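Side-chain contacts in anti-cleavage anti-greA transcription factor gfh1 (Thermus thermophilus, PDB 2F23), which inhibits all catalytic activities of RNA polymerase by partially occluding its substrate-binding site and preventing NTP binding: residues Met16-Leu19 / Glu20-Glu24; Lys55-Ile58 / Glu59-Asp63. All coordinates share one frame; numbering follows the deposited sequence.

Interaction 1 (Met16-Leu19 / Glu20-Glu24)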
loop_
_atom_site.group_PDB
_atom_site.type_symbol
_atom_site.label_atom_id
_atom_site.label_comp_id
_atom_site.label_asym_id
_atom_site.label_seq_id
_atom_site.Cartn_x
_atom_site.Cartn_y
_atom_site.Cartn_z
ATOM N N MET A 16 -4.538 -4.829 8.485
ATOM C CA MET A 16 -5.730 -5.556 8.921
ATOM C C MET A 16 -6.930 -4.621 8.901
ATOM O O MET A 16 -8.030 -5.018 8.511
ATOM C CB MET A 16 -5.557 -6.131 10.329
ATOM C CG MET A 16 -6.781 -6.907 10.837
ATOM S SD MET A 16 -7.241 -8.344 9.801
ATOM C CE MET A 16 -5.725 -9.228 9.901
ATOM N N GLN A 17 -6.719 -3.380 9.330
ATOM C CA GLN A 17 -7.800 -2.398 9.326
ATOM C C GLN A 17 -8.219 -2.160 7.882
ATOM O O GLN A 17 -9.406 -2.056 7.584
ATOM C CB GLN A 17 -7.346 -1.080 9.961
ATOM C CG GLN A 17 -6.936 -1.219 11.420
ATOM C CD GLN A 17 -6.377 0.063 12.005
ATOM O OE1 GLN A 17 -5.621 0.780 11.353
ATOM N NE2 GLN A 17 -6.735 0.348 13.252
ATOM N N GLN A 18 -7.242 -2.078 6.985
ATOM C CA GLN A 18 -7.549 -1.865 5.577
ATOM C C GLN A 18 -8.345 -3.047 5.040
ATOM O O GLN A 18 -9.285 -2.871 4.260
ATOM C CB GLN A 18 -6.271 -1.694 4.761
ATOM C CG GLN A 18 -6.545 -1.360 3.304
ATOM C CD GLN A 18 -5.282 -1.206 2.488
ATOM O OE1 GLN A 18 -5.328 -0.799 1.327
ATOM N NE2 GLN A 18 -4.144 -1.533 3.089
ATOM N N LEU A 19 -7.963 -4.254 5.447
ATOM C CA LEU A 19 -8.662 -5.459 5.012
ATOM C C LEU A 19 -10.121 -5.430 5.470
ATOM O O LEU A 19 -11.020 -5.791 4.718
ATOM C CB LEU A 19 -7.970 -6.708 5.563
ATOM C CG LEU A 19 -8.654 -8.060 5.330
ATOM C CD1 LEU A 19 -8.920 -8.265 3.849
ATOM C CD2 LEU A 19 -7.760 -9.170 5.867
ATOM N N GLU A 20 -10.356 -4.997 6.703
ATOM C CA GLU A 20 -11.721 -4.931 7.212
ATOM C C GLU A 20 -12.550 -3.968 6.371
ATOM O O GLU A 20 -13.706 -4.248 6.052
ATOM C CB GLU A 20 -11.721 -4.483 8.674
ATOM C CG GLU A 20 -10.965 -5.423 9.598
ATOM C CD GLU A 20 -11.616 -6.789 9.714
ATOM O OE1 GLU A 20 -11.840 -7.445 8.673
ATOM O OE2 GLU A 20 -11.898 -7.212 10.855
ATOM N N ARG A 21 -11.954 -2.837 6.007
ATOM C CA ARG A 21 -12.648 -1.845 5.199
ATOM C C ARG A 21 -12.934 -2.416 3.814
ATOM O O ARG A 21 -14.008 -2.199 3.257
ATOM C CB ARG A 21 -11.812 -0.564 5.093
ATOM C CG ARG A 21 -11.894 0.348 6.323
ATOM C CD ARG A 21 -11.623 -0.411 7.619
ATOM N NE ARG A 21 -11.631 0.451 8.800
ATOM C CZ ARG A 21 -10.745 1.415 9.034
ATOM N NH1 ARG A 21 -9.770 1.652 8.167
ATOM N NH2 ARG A 21 -10.829 2.140 10.142
ATOM N N GLU A 22 -11.981 -3.161 3.264
ATOM C CA GLU A 22 -12.185 -3.750 1.946
ATOM C C GLU A 22 -13.293 -4.804 1.972
ATOM O O GLU A 22 -14.035 -4.943 1.002
ATOM C CB GLU A 22 -10.886 -4.367 1.419
ATOM C CG GLU A 22 -9.840 -3.346 0.992
ATOM C CD GLU A 22 -10.360 -2.388 -0.061
ATOM O OE1 GLU A 22 -10.949 -2.858 -1.058
ATOM O OE2 GLU A 22 -10.179 -1.165 0.104
ATOM N N ARG A 23 -13.404 -5.553 3.067
ATOM C CA ARG A 23 -14.456 -6.562 3.159
ATOM C C ARG A 23 -15.816 -5.867 3.164
ATOM O O ARG A 23 -16.791 -6.384 2.615
ATOM C CB ARG A 23 -14.312 -7.408 4.430
ATOM C CG ARG A 23 -13.117 -8.358 4.445
ATOM C CD ARG A 23 -13.234 -9.311 5.628
ATOM N NE ARG A 23 -12.012 -10.063 5.913
ATOM C CZ ARG A 23 -11.465 -10.973 5.115
ATOM N NH1 ARG A 23 -12.016 -11.268 3.943
ATOM N NH2 ARG A 23 -10.366 -11.608 5.506
ATOM N N GLU A 24 -15.877 -4.697 3.792
ATOM C CA GLU A 24 -17.119 -3.933 3.852
ATOM C C GLU A 24 -17.499 -3.509 2.439
ATOM O O GLU A 24 -18.658 -3.617 2.033
ATOM C CB GLU A 24 -16.941 -2.696 4.738
ATOM C CG GLU A 24 -16.699 -3.018 6.206
ATOM C CD GLU A 24 -16.376 -1.787 7.035
ATOM O OE1 GLU A 24 -16.230 -1.925 8.268
ATOM O OE2 GLU A 24 -16.261 -0.684 6.459
HETATM O O HOH W 1 -7.974 0.406 0.617
#
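Leu19 and Arg23 meet one turn apart on helix 9-37, the first arm of the antiparallel coiled coil that marks the N-terminal domain of Gre-family factors. Leu19 CD1 sits over the centre of one face of the Arg23 guanidinium, 3.9 Å from CZ, while CD2 comes to 3.6 Å from Arg23 NH2. Leu19 CG lies anti to the backbone N (chi1 174°), which turns the methyls outward from the helix, where the Arg23 chain, extended from CG to NE, folds back to meet them and brings one face of its guanidinium over CD1. Arg23 NH2 reaches a salt bridge with Glu66 of helix 46-71, and NE makes a long ion pair with Glu20 OE1 at 3.8 Å. With an alanine at Leu19, the guanidinium face would probably lose its apolar cover and the Arg23 end would be freer to turn away from its salt bridge with Glu66. Further round the helix, Gln17 CB underlies one face of the Arg21 guanidinium near its rim. The backbone beneath is regular, Arg23 N bonding to Leu19 O and Glu20 N to Met16 O. Gln18 gives its NE2 to Glu148 in the C-terminal domain, and Glu22 pairs with Arg25. Between these two side chains one water donates to both, at 3.0 Å from Gln18 OE1 and 2.8 Å from Glu22 OE2.

Interaction 2 (Lys55-Ile58 / Glu59-Asp63)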
loop_
_atom_site.group_PDB
_atom_site.type_symbol
_atom_site.label_atom_id
_atom_site.label_comp_id
_atom_site.label_asym_id
_atom_site.label_seq_id
_atom_site.Cartn_x
_atom_site.Cartn_y
_atom_site.Cartn_z
ATOM N N LYS A 55 -16.477 -5.280 -8.276
ATOM C CA LYS A 55 -16.420 -6.386 -7.331
ATOM C C LYS A 55 -15.073 -7.098 -7.477
ATOM O O LYS A 55 -14.435 -7.436 -6.485
ATOM C CB LYS A 55 -17.573 -7.367 -7.594
ATOM C CG LYS A 55 -17.638 -8.553 -6.640
ATOM C CD LYS A 55 -18.952 -9.312 -6.817
ATOM C CE LYS A 55 -19.034 -10.528 -5.908
ATOM N NZ LYS A 55 -18.106 -11.597 -6.344
ATOM N N ALA A 56 -14.638 -7.309 -8.716
ATOM C CA ALA A 56 -13.367 -7.983 -8.964
ATOM C C ALA A 56 -12.189 -7.147 -8.473
ATOM O O ALA A 56 -11.205 -7.693 -7.964
ATOM C CB ALA A 56 -13.211 -8.280 -10.450
ATOM N N ARG A 57 -12.285 -5.829 -8.631
ATOM C CA ARG A 57 -11.211 -4.940 -8.197
ATOM C C ARG A 57 -11.018 -5.086 -6.696
ATOM O O ARG A 57 -9.890 -5.189 -6.209
ATOM C CB ARG A 57 -11.541 -3.481 -8.531
ATOM C CG ARG A 57 -10.401 -2.503 -8.221
ATOM C CD ARG A 57 -10.773 -1.063 -8.544
ATOM N NE ARG A 57 -11.729 -0.503 -7.592
ATOM C CZ ARG A 57 -11.420 -0.130 -6.355
ATOM N NH1 ARG A 57 -12.354 0.368 -5.558
ATOM N NH2 ARG A 57 -10.174 -0.248 -5.914
ATOM N N ILE A 58 -12.126 -5.102 -5.966
ATOM C CA ILE A 58 -12.070 -5.230 -4.512
ATOM C C ILE A 58 -11.544 -6.602 -4.106
ATOM O O ILE A 58 -10.692 -6.714 -3.226
ATOM C CB ILE A 58 -13.463 -5.007 -3.891
ATOM C CG1 ILE A 58 -13.944 -3.589 -4.213
ATOM C CG2 ILE A 58 -13.403 -5.216 -2.371
ATOM C CD1 ILE A 58 -15.422 -3.367 -3.955
ATOM N N GLU A 59 -12.052 -7.647 -4.749
ATOM C CA GLU A 59 -11.611 -9.003 -4.438
ATOM C C GLU A 59 -10.106 -9.159 -4.596
ATOM O O GLU A 59 -9.468 -9.836 -3.793
ATOM C CB GLU A 59 -12.334 -10.010 -5.329
ATOM C CG GLU A 59 -13.829 -10.032 -5.097
ATOM C CD GLU A 59 -14.559 -10.916 -6.080
ATOM O OE1 GLU A 59 -14.220 -10.872 -7.281
ATOM O OE2 GLU A 59 -15.480 -11.641 -5.654
ATOM N N ALA A 60 -9.540 -8.526 -5.620
ATOM C CA ALA A 60 -8.104 -8.605 -5.868
ATOM C C ALA A 60 -7.316 -7.949 -4.741
ATOM O O ALA A 60 -6.249 -8.427 -4.360
ATOM C CB ALA A 60 -7.761 -7.947 -7.198
ATOM N N ARG A 61 -7.834 -6.846 -4.212
ATOM C CA ARG A 61 -7.157 -6.157 -3.123
ATOM C C ARG A 61 -7.212 -7.033 -1.877
ATOM O O ARG A 61 -6.221 -7.176 -1.163
ATOM C CB ARG A 61 -7.822 -4.803 -2.851
ATOM C CG ARG A 61 -7.683 -3.803 -3.994
ATOM C CD ARG A 61 -8.567 -2.585 -3.775
ATOM N NE ARG A 61 -8.086 -1.707 -2.711
ATOM C CZ ARG A 61 -7.040 -0.895 -2.826
ATOM N NH1 ARG A 61 -6.355 -0.845 -3.959
ATOM N NH2 ARG A 61 -6.692 -0.115 -1.811
ATOM N N ILE A 62 -8.372 -7.631 -1.624
ATOM C CA ILE A 62 -8.537 -8.497 -0.463
ATOM C C ILE A 62 -7.603 -9.698 -0.528
ATOM O O ILE A 62 -7.031 -10.092 0.489
ATOM C CB ILE A 62 -9.991 -8.989 -0.335
ATOM C CG1 ILE A 62 -10.879 -7.821 0.094
ATOM C CG2 ILE A 62 -10.079 -10.133 0.673
ATOM C CD1 ILE A 62 -12.352 -8.140 0.125
ATOM N N ASP A 63 -7.451 -10.281 -1.712
ATOM C CA ASP A 63 -6.566 -11.434 -1.851
ATOM C C ASP A 63 -5.127 -11.053 -1.529
ATOM O O ASP A 63 -4.410 -11.803 -0.866
ATOM C CB ASP A 63 -6.645 -12.017 -3.265
ATOM C CG ASP A 63 -7.970 -12.705 -3.537
ATOM O OD1 ASP A 63 -8.484 -13.384 -2.622
ATOM O OD2 ASP A 63 -8.490 -12.579 -4.665
HETATM O O HOH W 2 -7.498 -1.316 -7.093
#
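Lys55 and Glu59 are joined by an i to i+4 salt bridge along helix 46-71, the second arm of the coiled coil, with NZ 2.7 Å from Glu59 OE2. The lysine runs straight from CB to CE and turns only at its last torsion (chi4 -71°), which turns NZ to OE2; the oxygen is met from above, 43° out of the carboxylate plane. The Glu59 chain, extended beyond CG, lies close along the preceding turn, with OE1 3.5 Å from Ala56 CA. The tightly packed side of the helix is apolar: the buried Ile58 and Ile62 cross at an angle, CG2 of the first 4.0 Å from CD1 of the second, and both press on helix 9-37, Ile58 against Glu22 and Ile62 against Leu26. Beneath them Ile62 N bonds to Ile58 O almost in line with the carbonyl. The more open flank is held quite differently. Arg57 and Arg61 lie side by side and point the same way, their guanidinium planes 49° apart, and Arg57 NH2 stands 3.6 Å from Arg61 CD. A water at the in-plane edge of the Arg57 guanidinium accepts from its NH2 at 3.1 Å and, weakly, from Arg61 NH1. Arg57 also has a salt bridge to Glu54, and Arg61 a weak, long pair with Glu22. The two like charges, NH2 of Arg57 4.1 Å from NE of Arg61, are thus probably made tolerable by a shared water and by separate acidic partners.

Interactions 1 and 2 face each other across the coiled coil, helix 9-37 against helix 46-71, their centres about 11 Å apart. The seam is partly polar: Glu22 OE1 of interaction 1 lies 3.5 Å from Arg61 NE of interaction 2, a long, weak ion pair. Packing completes it: Gln18 OE1 lies 3.5 Å from Arg61 NH2, Ile58 CG2 3.4 Å from the backbone Glu22 O, and Ile62 CG1 3.7 Å from Glu22 CB. Glu22 thus packs its CB on Ile62 while its carboxylate, salt-bridged to Arg25, also makes the weak pair with Arg61. Both contacts lie in the coiled-coil hairpin; the equivalent hairpin of Gre factors enters the polymerase secondary channel, and this one probably does likewise.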